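Local coordinates for putative P450-like enzyme (Streptomyces himastatinicus ATCC 53653, PDB 5Z9J), which probably acts as a heme-dependent cytochrome P450 monooxygenase in bacterial secondary metabolism, at residues E276-M281 with N335-L340; H15-G20 with T312-R317; T242-A247 with V385-V390. One frame throughout, in Å; residues are numbered along the deposited sequence.

All three contacts are buried, but at different depths. Contact 3 lies deepest, about 8 Å from its centre to the centre of the chain; contact 1 lies at about 12 Å and contact 2 at about 17 Å. Contacts 1 and 3 both touch the heme, and Met278 of one packs on Leu245 of the other. Contact 2 lies away from the heme and has a bound tris(hydroxyethyl)aminomethane molecule at its side. Contact 3 is apolar packing, contact 1 adds an ion pair inside its helix, and contact 2 sets an indole on helix backbone. Hydrogen bonds from Arg317 NH2 to Tyr280 O and from His15 NE2 to Val385 O tie contact 2 to contacts 1 and 3.

Contact 1 of 3, residues E276-M281 with N335-L340; sequences ESMRYM and NAHLGL. With HEM (protoporphyrin IX containing Fe), chain E.
The backbones of helix 270-280 and the irregular loop 335-340 come closest at Arg279 and His337, and at Met278 and Gly339, with CA atoms 5.4 Å apart in each pair. Met278 CB makes a CH-pi contact over one face of the His337 imidazole, toward the rim and 3.8 Å from CE1. Two bonds fix the rotation of this ring. Gly339 N donates to ND1 in the ring plane (2.9 Å), and NE2 is hydrogen-bonded to Glu275. The Met278 SD then reaches Leu340 CG at 3.9 Å. Leu340 passes the packing on to the heme, with CD2 3.6 Å from HEM C2B. Arg279 CG stands anti to the backbone N (chi1 -174°), and CB and CG both lie against His337 CB. Beyond them, CD meets Asn335 OD1 at 3.3 Å, a buried oxygen with no polar partner in the model. The guanidinium grips Glu276 side-on, NE to OE1 and NH2 to OE2. The NH2-OE2 bond is 2.9 Å long, with the carboxylate met from above its plane. Glu276 OE2 also pairs with Arg332. Glu276 and Arg279 are the ExxR motif of the P450 K helix, here packed on the loop leading to the heme-ligating Cys347.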
loop_
_atom_site.group_PDB
_atom_site.type_symbol
_atom_site.label_atom_id
_atom_site.label_comp_id
_atom_site.label_asym_id
_atom_site.label_seq_id
_atom_site.Cartn_x
_atom_site.Cartn_y
_atom_site.Cartn_z
ATOM N N GLU A 276 -8.202 9.921 8.146
ATOM C CA GLU A 276 -9.609 9.489 8.086
ATOM C C GLU A 276 -9.908 8.900 6.704
ATOM O O GLU A 276 -10.730 8.011 6.563
ATOM C CB GLU A 276 -10.558 10.645 8.421
ATOM C CG GLU A 276 -12.044 10.393 8.248
ATOM C CD GLU A 276 -12.625 9.460 9.327
ATOM O OE1 GLU A 276 -11.877 8.651 9.937
ATOM O OE2 GLU A 276 -13.807 9.665 9.663
ATOM N N SER A 277 -9.207 9.408 5.685
ATOM C CA SER A 277 -9.317 8.852 4.357
ATOM C C SER A 277 -8.866 7.379 4.406
ATOM O O SER A 277 -9.397 6.523 3.706
ATOM C CB SER A 277 -8.439 9.650 3.337
ATOM O OG SER A 277 -8.840 9.302 2.039
ATOM N N MET A 278 -7.778 7.134 5.134
ATOM C CA MET A 278 -7.237 5.784 5.322
ATOM C C MET A 278 -8.196 4.903 6.130
ATOM O O MET A 278 -8.410 3.743 5.839
ATOM C CB MET A 278 -5.850 5.865 5.970
ATOM C CG MET A 278 -4.736 6.222 4.874
ATOM S SD MET A 278 -3.098 6.066 5.604
ATOM C CE MET A 278 -3.060 7.512 6.572
ATOM N N ARG A 279 -8.823 5.485 7.124
ATOM C CA ARG A 279 -9.726 4.643 7.907
ATOM C C ARG A 279 -10.890 4.185 7.034
ATOM O O ARG A 279 -11.128 2.988 6.901
ATOM C CB ARG A 279 -10.228 5.402 9.124
ATOM C CG ARG A 279 -11.056 4.512 10.035
ATOM C CD ARG A 279 -11.765 5.398 11.021
ATOM N NE ARG A 279 -12.719 6.342 10.444
ATOM C CZ ARG A 279 -13.984 6.040 10.127
ATOM N NH1 ARG A 279 -14.437 4.790 10.287
ATOM N NH2 ARG A 279 -14.787 6.976 9.636
ATOM N N TYR A 280 -11.473 5.163 6.330
ATOM C CA TYR A 280 -12.747 5.050 5.616
ATOM C C TYR A 280 -12.680 4.317 4.281
ATOM O O TYR A 280 -13.630 3.624 3.878
ATOM C CB TYR A 280 -13.324 6.471 5.423
ATOM C CG TYR A 280 -14.646 6.553 4.730
ATOM C CD1 TYR A 280 -15.824 6.528 5.462
ATOM C CD2 TYR A 280 -14.726 6.646 3.334
ATOM C CE1 TYR A 280 -17.041 6.596 4.845
ATOM C CE2 TYR A 280 -15.966 6.728 2.700
ATOM C CZ TYR A 280 -17.119 6.703 3.483
ATOM O OH TYR A 280 -18.371 6.764 2.940
ATOM N N MET A 281 -11.565 4.467 3.565
ATOM C CA MET A 281 -11.395 3.809 2.296
ATOM C C MET A 281 -9.926 3.383 2.231
ATOM O O MET A 281 -9.077 4.128 1.732
ATOM C CB MET A 281 -11.804 4.754 1.140
ATOM C CG MET A 281 -11.804 4.135 -0.313
ATOM S SD MET A 281 -12.373 5.339 -1.562
ATOM C CE MET A 281 -13.980 5.669 -0.852
ATOM N N ASN A 335 -7.944 8.546 16.060
ATOM C CA ASN A 335 -8.152 7.714 14.893
ATOM C C ASN A 335 -7.058 6.688 14.735
ATOM O O ASN A 335 -6.177 6.816 13.857
ATOM C CB ASN A 335 -8.236 8.586 13.634
ATOM C CG ASN A 335 -8.719 7.818 12.423
ATOM O OD1 ASN A 335 -9.068 6.635 12.512
ATOM N ND2 ASN A 335 -8.729 8.485 11.276
ATOM N N ALA A 336 -7.130 5.642 15.543
ATOM C CA ALA A 336 -6.087 4.631 15.565
ATOM C C ALA A 336 -6.443 3.546 14.578
ATOM O O ALA A 336 -6.556 2.369 14.920
ATOM C CB ALA A 336 -5.893 4.083 16.984
ATOM N N HIS A 337 -6.608 3.952 13.321
ATOM C CA HIS A 337 -7.047 3.051 12.274
ATOM C C HIS A 337 -5.932 2.054 11.973
ATOM O O HIS A 337 -4.788 2.228 12.434
ATOM C CB HIS A 337 -7.434 3.840 11.039
ATOM C CG HIS A 337 -6.271 4.579 10.429
ATOM N ND1 HIS A 337 -5.297 3.936 9.709
ATOM C CD2 HIS A 337 -5.902 5.880 10.474
ATOM C CE1 HIS A 337 -4.393 4.815 9.299
ATOM N NE2 HIS A 337 -4.741 6.004 9.754
ATOM N N LEU A 338 -6.259 1.013 11.211
ATOM C CA LEU A 338 -5.296 -0.035 10.876
ATOM C C LEU A 338 -4.759 0.081 9.430
ATOM O O LEU A 338 -4.118 -0.852 8.895
ATOM C CB LEU A 338 -5.942 -1.413 11.080
ATOM C CG LEU A 338 -6.317 -1.750 12.528
ATOM C CD1 LEU A 338 -6.965 -3.141 12.610
ATOM C CD2 LEU A 338 -5.057 -1.683 13.409
ATOM N N GLY A 339 -5.070 1.212 8.802
ATOM C CA GLY A 339 -4.705 1.458 7.421
ATOM C C GLY A 339 -3.237 1.297 7.100
ATOM O O GLY A 339 -2.880 1.057 5.941
ATOM N N LEU A 340 -2.408 1.482 8.125
ATOM C CA LEU A 340 -0.981 1.445 8.000
ATOM C C LEU A 340 -0.437 0.235 8.739
ATOM O O LEU A 340 0.781 0.090 8.940
ATOM C CB LEU A 340 -0.378 2.750 8.558
ATOM C CG LEU A 340 -0.492 3.952 7.592
ATOM C CD1 LEU A 340 -0.099 5.277 8.272
ATOM C CD2 LEU A 340 0.227 3.788 6.282
HETATM C CHA HEM E . 3.869 -1.869 5.372
HETATM C CHB HEM E . -0.083 0.482 4.006
HETATM C CHC HEM E . 2.734 3.686 1.728
HETATM C CHD HEM E . 6.536 0.840 2.264
HETATM C C1A HEM E . 2.535 -1.546 5.265
HETATM C C2A HEM E . 1.386 -2.222 5.874
HETATM C C3A HEM E . 0.288 -1.556 5.509
HETATM C C4A HEM E . 0.706 -0.445 4.641
HETATM C CMA HEM E . -1.154 -1.909 5.901
HETATM C CAA HEM E . 1.425 -3.467 6.785
HETATM C CBA HEM E . 1.606 -4.752 5.968
HETATM C CGA HEM E . 1.352 -6.009 6.810
HETATM O O1A HEM E . 1.302 -7.139 6.264
HETATM O O2A HEM E . 1.222 -5.935 8.045
HETATM C C1B HEM E . 0.346 1.589 3.329
HETATM C C2B HEM E . -0.501 2.681 2.929
HETATM C C3B HEM E . 0.278 3.569 2.301
HETATM C C4B HEM E . 1.633 3.039 2.271
HETATM C CMB HEM E . -2.009 2.715 3.234
HETATM C CAB HEM E . -0.078 4.916 1.662
HETATM C CBB HEM E . -1.297 5.454 1.701
HETATM C C1C HEM E . 4.037 3.228 1.684
HETATM C C2C HEM E . 5.202 3.922 1.080
HETATM C C3C HEM E . 6.242 3.116 1.245
HETATM C C4C HEM E . 5.769 1.927 1.908
HETATM C CMC HEM E . 5.134 5.324 0.447
HETATM C CAC HEM E . 7.729 3.232 0.832
HETATM C CBC HEM E . 8.259 4.292 0.240
HETATM C C1D HEM E . 6.155 -0.154 3.105
HETATM C C2D HEM E . 6.996 -1.250 3.482
HETATM C C3D HEM E . 6.171 -2.068 4.460
HETATM C C4D HEM E . 4.904 -1.407 4.578
HETATM C CMD HEM E . 8.439 -1.552 3.006
HETATM C CAD HEM E . 6.603 -3.385 5.113
HETATM C CBD HEM E . 7.240 -3.135 6.463
HETATM C CGD HEM E . 7.450 -4.477 7.142
HETATM O O1D HEM E . 6.887 -5.505 6.695
HETATM O O2D HEM E . 8.175 -4.516 8.169
HETATM N NA HEM E . 2.059 -0.487 4.544
HETATM N NB HEM E . 1.645 1.829 2.894
HETATM N NC HEM E . 4.455 2.033 2.138
HETATM N ND HEM E . 4.929 -0.249 3.791
HETATM FE FE HEM E . 3.345 0.841 3.457
#

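Contact 2 of 3, residues H15-G20 with T312-R317. With TAM (tris(hydroxyethyl)aminomethane), chain F.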
loop_
_atom_site.group_PDB
_atom_site.type_symbol
_atom_site.label_atom_id
_atom_site.label_comp_id
_atom_site.label_asym_id
_atom_site.label_seq_id
_atom_site.Cartn_x
_atom_site.Cartn_y
_atom_site.Cartn_z
ATOM N N HIS A 15 -16.255 -6.083 -0.685
ATOM C CA HIS A 15 -16.044 -5.073 0.354
ATOM C C HIS A 15 -17.338 -4.570 0.978
ATOM O O HIS A 15 -17.692 -3.401 0.836
ATOM C CB HIS A 15 -15.288 -3.890 -0.177
ATOM C CG HIS A 15 -13.907 -4.239 -0.646
ATOM N ND1 HIS A 15 -13.082 -3.334 -1.272
ATOM C CD2 HIS A 15 -13.220 -5.405 -0.603
ATOM C CE1 HIS A 15 -11.934 -3.917 -1.568
ATOM N NE2 HIS A 15 -11.998 -5.183 -1.193
ATOM N N PHE A 16 -18.000 -5.461 1.696
ATOM C CA PHE A 16 -19.298 -5.150 2.269
ATOM C C PHE A 16 -19.246 -3.940 3.218
ATOM O O PHE A 16 -20.268 -3.238 3.396
ATOM C CB PHE A 16 -19.863 -6.393 3.010
ATOM C CG PHE A 16 -18.960 -6.908 4.109
ATOM C CD1 PHE A 16 -19.031 -6.375 5.374
ATOM C CD2 PHE A 16 -18.017 -7.902 3.853
ATOM C CE1 PHE A 16 -18.189 -6.819 6.355
ATOM C CE2 PHE A 16 -17.187 -8.364 4.842
ATOM C CZ PHE A 16 -17.258 -7.814 6.080
ATOM N N TRP A 17 -18.122 -3.728 3.896
ATOM C CA TRP A 17 -18.048 -2.622 4.856
ATOM C C TRP A 17 -18.175 -1.249 4.194
ATOM O O TRP A 17 -18.588 -0.282 4.830
ATOM C CB TRP A 17 -16.775 -2.713 5.682
ATOM C CG TRP A 17 -15.492 -2.702 4.847
ATOM C CD1 TRP A 17 -14.753 -1.617 4.507
ATOM C CD2 TRP A 17 -14.833 -3.839 4.257
ATOM N NE1 TRP A 17 -13.668 -1.991 3.744
ATOM C CE2 TRP A 17 -13.699 -3.347 3.573
ATOM C CE3 TRP A 17 -15.086 -5.220 4.249
ATOM C CZ2 TRP A 17 -12.817 -4.197 2.886
ATOM C CZ3 TRP A 17 -14.203 -6.064 3.545
ATOM C CH2 TRP A 17 -13.086 -5.540 2.876
ATOM N N MET A 18 -17.771 -1.150 2.917
ATOM C CA MET A 18 -17.939 0.080 2.148
ATOM C C MET A 18 -19.393 0.425 1.804
ATOM O O MET A 18 -19.702 1.572 1.478
ATOM C CB MET A 18 -17.105 -0.008 0.850
ATOM C CG MET A 18 -15.625 -0.188 1.161
ATOM S SD MET A 18 -14.959 1.122 2.224
ATOM C CE MET A 18 -15.337 2.556 1.207
ATOM N N ARG A 19 -20.274 -0.573 1.859
ATOM C CA ARG A 19 -21.703 -0.393 1.629
ATOM C C ARG A 19 -22.505 -0.331 2.937
ATOM O O ARG A 19 -23.719 -0.531 2.932
ATOM C CB ARG A 19 -22.223 -1.505 0.709
ATOM C CG ARG A 19 -21.536 -1.493 -0.681
ATOM C CD ARG A 19 -21.957 -2.650 -1.601
ATOM N NE ARG A 19 -21.318 -2.551 -2.924
ATOM C CZ ARG A 19 -20.133 -3.051 -3.296
ATOM N NH1 ARG A 19 -19.339 -3.709 -2.452
ATOM N NH2 ARG A 19 -19.731 -2.863 -4.543
ATOM N N GLY A 20 -21.816 -0.102 4.054
ATOM C CA GLY A 20 -22.477 0.092 5.329
ATOM C C GLY A 20 -23.074 -1.162 5.953
ATOM O O GLY A 20 -24.057 -1.067 6.705
ATOM N N THR A 312 -8.414 -5.209 7.576
ATOM C CA THR A 312 -8.160 -3.928 8.148
ATOM C C THR A 312 -9.212 -2.955 7.625
ATOM O O THR A 312 -9.684 -2.089 8.395
ATOM C CB THR A 312 -6.731 -3.448 7.778
ATOM O OG1 THR A 312 -6.597 -3.548 6.365
ATOM C CG2 THR A 312 -5.690 -4.321 8.453
ATOM N N GLY A 313 -9.651 -3.092 6.363
ATOM C CA GLY A 313 -10.709 -2.196 5.888
ATOM C C GLY A 313 -12.000 -2.369 6.713
ATOM O O GLY A 313 -12.681 -1.412 7.075
ATOM N N ALA A 314 -12.352 -3.607 6.991
ATOM C CA ALA A 314 -13.566 -3.870 7.780
ATOM C C ALA A 314 -13.368 -3.479 9.258
ATOM O O ALA A 314 -14.271 -2.908 9.889
ATOM C CB ALA A 314 -13.953 -5.334 7.636
ATOM N N ALA A 315 -12.187 -3.752 9.810
ATOM C CA ALA A 315 -11.858 -3.406 11.189
ATOM C C ALA A 315 -12.032 -1.926 11.404
ATOM O O ALA A 315 -12.596 -1.518 12.439
ATOM C CB ALA A 315 -10.417 -3.798 11.516
ATOM N N ASN A 316 -11.675 -1.159 10.361
ATOM C CA ASN A 316 -11.754 0.287 10.401
ATOM C C ASN A 316 -13.179 0.803 10.420
ATOM O O ASN A 316 -13.389 2.022 10.632
ATOM C CB ASN A 316 -11.062 0.907 9.172
ATOM C CG ASN A 316 -9.546 0.859 9.255
ATOM O OD1 ASN A 316 -8.977 0.696 10.323
ATOM N ND2 ASN A 316 -8.893 0.994 8.129
ATOM N N ARG A 317 -14.141 -0.069 10.140
ATOM C CA ARG A 317 -15.548 0.355 10.269
ATOM C C ARG A 317 -16.181 -0.249 11.533
ATOM O O ARG A 317 -17.407 -0.215 11.705
ATOM C CB ARG A 317 -16.362 -0.048 9.034
ATOM C CG ARG A 317 -15.797 0.477 7.697
ATOM C CD ARG A 317 -15.630 1.992 7.702
ATOM N NE ARG A 317 -15.426 2.528 6.364
ATOM C CZ ARG A 317 -16.419 2.962 5.589
ATOM N NH1 ARG A 317 -17.678 2.938 6.031
ATOM N NH2 ARG A 317 -16.156 3.436 4.380
HETATM C C TAM F . -14.524 -12.173 1.295
HETATM C C1 TAM F . -15.784 -12.699 2.093
HETATM C C2 TAM F . -14.923 -11.397 0.028
HETATM C C3 TAM F . -13.657 -11.276 2.224
HETATM C C4 TAM F . -17.050 -11.896 1.777
HETATM C C5 TAM F . -13.653 -10.946 -0.677
HETATM C C6 TAM F . -14.441 -10.164 2.958
HETATM N N TAM F . -13.685 -13.298 0.892
HETATM O O4 TAM F . -17.779 -12.513 0.733
HETATM O O5 TAM F . -12.674 -11.984 -0.492
HETATM O O6 TAM F . -14.856 -9.195 2.018
HETATM O O HOH W 1 -18.253 3.841 2.438
#
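Trp17 lies flat on the backbone of Gly313 and Ala314, a buried packing contact between the N-terminal segment and the short helix 312-315. The indole presents one face. Ala314 N sits over its centre, and Gly313 C lies nearer the rim, 3.4 Å from NE1. Gly313 O comes to 3.3 Å from CD1. The close fit depends on Gly313, since a CB there would collide with NE1. On the six-membered side, CE3 touches Ala314 CB at 3.6 Å, while His15 CA lies over the opposite face. The second half of the contact is more polar. Met18 SD approaches Arg317 NH2 at 3.4 Å, the two side chains crossing at about a right angle. Trp17 O lies over a face of the guanidinium. A water in the guanidinium plane accepts from Arg317 NH2 and donates to Met18 O, 2.9 Å from each. Arg317 also binds Tyr280 O and forms a salt bridge with Asp326. At the far rim of the indole, CZ3 is 3.5 Å from TAM O6. The helix corresponds to K' of the P450 fold, with the N-terminal segment packed on it beside the bound tris(hydroxyethyl)aminomethane.

Contact 3 of 3, residues T242-A247 with V385-V390; sequences TAMLIA and VDASGV. With HEM (protoporphyrin IX containing Fe), chain E.
Met244 packs on Gly389 where the C-terminal half of the distal I-helix of the P450 fold, here helix 240-255, meets the loop before strand 392-396. One side of this helix faces the heme. Leu245 CB lies 3.6 Å from HEM CBB, and Thr242 OG1 lies 3.7 Å from HEM CMC. Met244 and Ala247 instead face the loop, one helical turn apart, and carry the contact. No hydrogen bond crosses between the two segments. The Met244 side chain runs out extended as far as its sulfur (chi2 177°) and bends at the last torsion. The nearest neighbour differs for each of its outer atoms. CG rests 3.5 Å from Val390 O, SD lies 3.5 Å from Gly389 CA, and CE meets Ala387 CB at 4.1 Å. The sulfur thus occupies the place beside Gly389 where a side chain would otherwise stand; a CB on Gly389 would collide with it. An alanine here would remove CG, SD and CE, and would probably open a gap beside Gly389 and leave Ala387 CB without its mate on the helix. Polar bonds from the next residue of the helix hold the same loop. Asn248 OD1 accepts from Val390 N, and its ND2 makes a weak bond to Ser388 O. Helix 125-130 packs on the other end of the contact, where Val126 touches both Ala247 and Val390. There the two segments fit tightly. Val390 CG2 stands between its own backbone N and carbonyl carbon and presses on Ala247 CB, the two methyl carbons only 3.3 Å apart, closer than usual van der Waals contact.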
loop_
_atom_site.group_PDB
_atom_site.type_symbol
_atom_site.label_atom_id
_atom_site.label_comp_id
_atom_site.label_asym_id
_atom_site.label_seq_id
_atom_site.Cartn_x
_atom_site.Cartn_y
_atom_site.Cartn_z
ATOM N N THR A 242 -0.383 4.884 -2.257
ATOM C CA THR A 242 -0.289 6.304 -2.105
ATOM C C THR A 242 -1.130 7.026 -3.148
ATOM O O THR A 242 -1.784 8.041 -2.827
ATOM C CB THR A 242 1.145 6.801 -2.197
ATOM O OG1 THR A 242 1.973 6.126 -1.238
ATOM C CG2 THR A 242 1.202 8.287 -1.883
ATOM N N ALA A 243 -1.143 6.500 -4.377
ATOM C CA ALA A 243 -1.966 7.088 -5.436
ATOM C C ALA A 243 -3.422 7.072 -4.962
ATOM O O ALA A 243 -4.163 8.055 -5.121
ATOM C CB ALA A 243 -1.819 6.351 -6.715
ATOM N N MET A 244 -3.822 5.948 -4.394
ATOM C CA MET A 244 -5.204 5.823 -3.906
ATOM C C MET A 244 -5.567 6.716 -2.733
ATOM O O MET A 244 -6.687 7.214 -2.658
ATOM C CB MET A 244 -5.526 4.375 -3.506
ATOM C CG MET A 244 -5.919 3.529 -4.697
ATOM S SD MET A 244 -6.233 1.771 -4.348
ATOM C CE MET A 244 -4.608 1.210 -3.867
ATOM N N LEU A 245 -4.671 6.839 -1.758
ATOM C CA LEU A 245 -4.902 7.732 -0.665
ATOM C C LEU A 245 -5.157 9.141 -1.217
ATOM O O LEU A 245 -6.035 9.860 -0.766
ATOM C CB LEU A 245 -3.713 7.752 0.271
ATOM C CG LEU A 245 -3.862 8.770 1.399
ATOM C CD1 LEU A 245 -5.197 8.538 2.238
ATOM C CD2 LEU A 245 -2.667 8.792 2.287
ATOM N N ILE A 246 -4.326 9.586 -2.160
ATOM C CA ILE A 246 -4.513 10.915 -2.723
ATOM C C ILE A 246 -5.857 11.001 -3.468
ATOM O O ILE A 246 -6.701 11.880 -3.199
ATOM C CB ILE A 246 -3.308 11.338 -3.707
ATOM C CG1 ILE A 246 -1.987 11.513 -2.916
ATOM C CG2 ILE A 246 -3.683 12.626 -4.430
ATOM C CD1 ILE A 246 -0.635 11.532 -3.838
ATOM N N ALA A 247 -6.137 10.034 -4.318
ATOM C CA ALA A 247 -7.343 10.096 -5.116
ATOM C C ALA A 247 -8.618 9.828 -4.254
ATOM O O ALA A 247 -9.600 10.530 -4.392
ATOM C CB ALA A 247 -7.237 9.140 -6.251
ATOM N N VAL A 385 -8.681 -7.361 -4.541
ATOM C CA VAL A 385 -9.516 -7.591 -3.374
ATOM C C VAL A 385 -8.896 -7.012 -2.088
ATOM O O VAL A 385 -9.641 -6.651 -1.161
ATOM C CB VAL A 385 -9.853 -9.097 -3.203
ATOM C CG1 VAL A 385 -8.620 -9.912 -2.784
ATOM C CG2 VAL A 385 -10.997 -9.273 -2.211
ATOM N N ASP A 386 -7.561 -6.899 -1.993
ATOM C CA ASP A 386 -7.003 -6.412 -0.725
ATOM C C ASP A 386 -6.796 -4.902 -0.714
ATOM O O ASP A 386 -6.171 -4.343 0.161
ATOM C CB ASP A 386 -5.719 -7.186 -0.333
ATOM C CG ASP A 386 -4.629 -7.147 -1.397
ATOM O OD1 ASP A 386 -4.936 -6.883 -2.581
ATOM O OD2 ASP A 386 -3.466 -7.451 -1.055
ATOM N N ALA A 387 -7.400 -4.238 -1.679
ATOM C CA ALA A 387 -7.317 -2.796 -1.809
ATOM C C ALA A 387 -8.679 -2.148 -1.973
ATOM O O ALA A 387 -9.495 -2.572 -2.808
ATOM C CB ALA A 387 -6.411 -2.402 -3.006
ATOM N N SER A 388 -8.892 -1.088 -1.204
ATOM C CA SER A 388 -10.091 -0.350 -1.328
ATOM C C SER A 388 -9.725 1.073 -1.797
ATOM O O SER A 388 -9.369 1.960 -1.003
ATOM C CB SER A 388 -10.816 -0.392 0.031
ATOM O OG SER A 388 -11.957 0.407 0.041
ATOM N N GLY A 389 -9.847 1.316 -3.101
ATOM C CA GLY A 389 -9.549 2.641 -3.613
ATOM C C GLY A 389 -9.877 2.799 -5.085
ATOM O O GLY A 389 -10.189 1.816 -5.733
ATOM N N VAL A 390 -9.803 4.031 -5.597
ATOM C CA VAL A 390 -10.207 4.330 -6.959
ATOM C C VAL A 390 -9.024 4.023 -7.900
ATOM O O VAL A 390 -7.900 4.208 -7.500
ATOM C CB VAL A 390 -10.643 5.792 -7.129
ATOM C CG1 VAL A 390 -11.910 6.114 -6.255
ATOM C CG2 VAL A 390 -9.511 6.745 -6.810
HETATM C CHA HEM E . 3.869 -1.869 5.372
HETATM C CHB HEM E . -0.083 0.482 4.006
HETATM C CHC HEM E . 2.734 3.686 1.728
HETATM C CHD HEM E . 6.536 0.840 2.264
HETATM C C1A HEM E . 2.535 -1.546 5.265
HETATM C C2A HEM E . 1.386 -2.222 5.874
HETATM C C3A HEM E . 0.288 -1.556 5.509
HETATM C C4A HEM E . 0.706 -0.445 4.641
HETATM C CMA HEM E . -1.154 -1.909 5.901
HETATM C CAA HEM E . 1.425 -3.467 6.785
HETATM C CBA HEM E . 1.606 -4.752 5.968
HETATM C CGA HEM E . 1.352 -6.009 6.810
HETATM O O1A HEM E . 1.302 -7.139 6.264
HETATM O O2A HEM E . 1.222 -5.935 8.045
HETATM C C1B HEM E . 0.346 1.589 3.329
HETATM C C2B HEM E . -0.501 2.681 2.929
HETATM C C3B HEM E . 0.278 3.569 2.301
HETATM C C4B HEM E . 1.633 3.039 2.271
HETATM C CMB HEM E . -2.009 2.715 3.234
HETATM C CAB HEM E . -0.078 4.916 1.662
HETATM C CBB HEM E . -1.297 5.454 1.701
HETATM C C1C HEM E . 4.037 3.228 1.684
HETATM C C2C HEM E . 5.202 3.922 1.080
HETATM C C3C HEM E . 6.242 3.116 1.245
HETATM C C4C HEM E . 5.769 1.927 1.908
HETATM C CMC HEM E . 5.134 5.324 0.447
HETATM C CAC HEM E . 7.729 3.232 0.832
HETATM C CBC HEM E . 8.259 4.292 0.240
HETATM C C1D HEM E . 6.155 -0.154 3.105
HETATM C C2D HEM E . 6.996 -1.250 3.482
HETATM C C3D HEM E . 6.171 -2.068 4.460
HETATM C C4D HEM E . 4.904 -1.407 4.578
HETATM C CMD HEM E . 8.439 -1.552 3.006
HETATM C CAD HEM E . 6.603 -3.385 5.113
HETATM C CBD HEM E . 7.240 -3.135 6.463
HETATM C CGD HEM E . 7.450 -4.477 7.142
HETATM O O1D HEM E . 6.887 -5.505 6.695
HETATM O O2D HEM E . 8.175 -4.516 8.169
HETATM N NA HEM E . 2.059 -0.487 4.544
HETATM N NB HEM E . 1.645 1.829 2.894
HETATM N NC HEM E . 4.455 2.033 2.138
HETATM N ND HEM E . 4.929 -0.249 3.791
HETATM FE FE HEM E . 3.345 0.841 3.457
#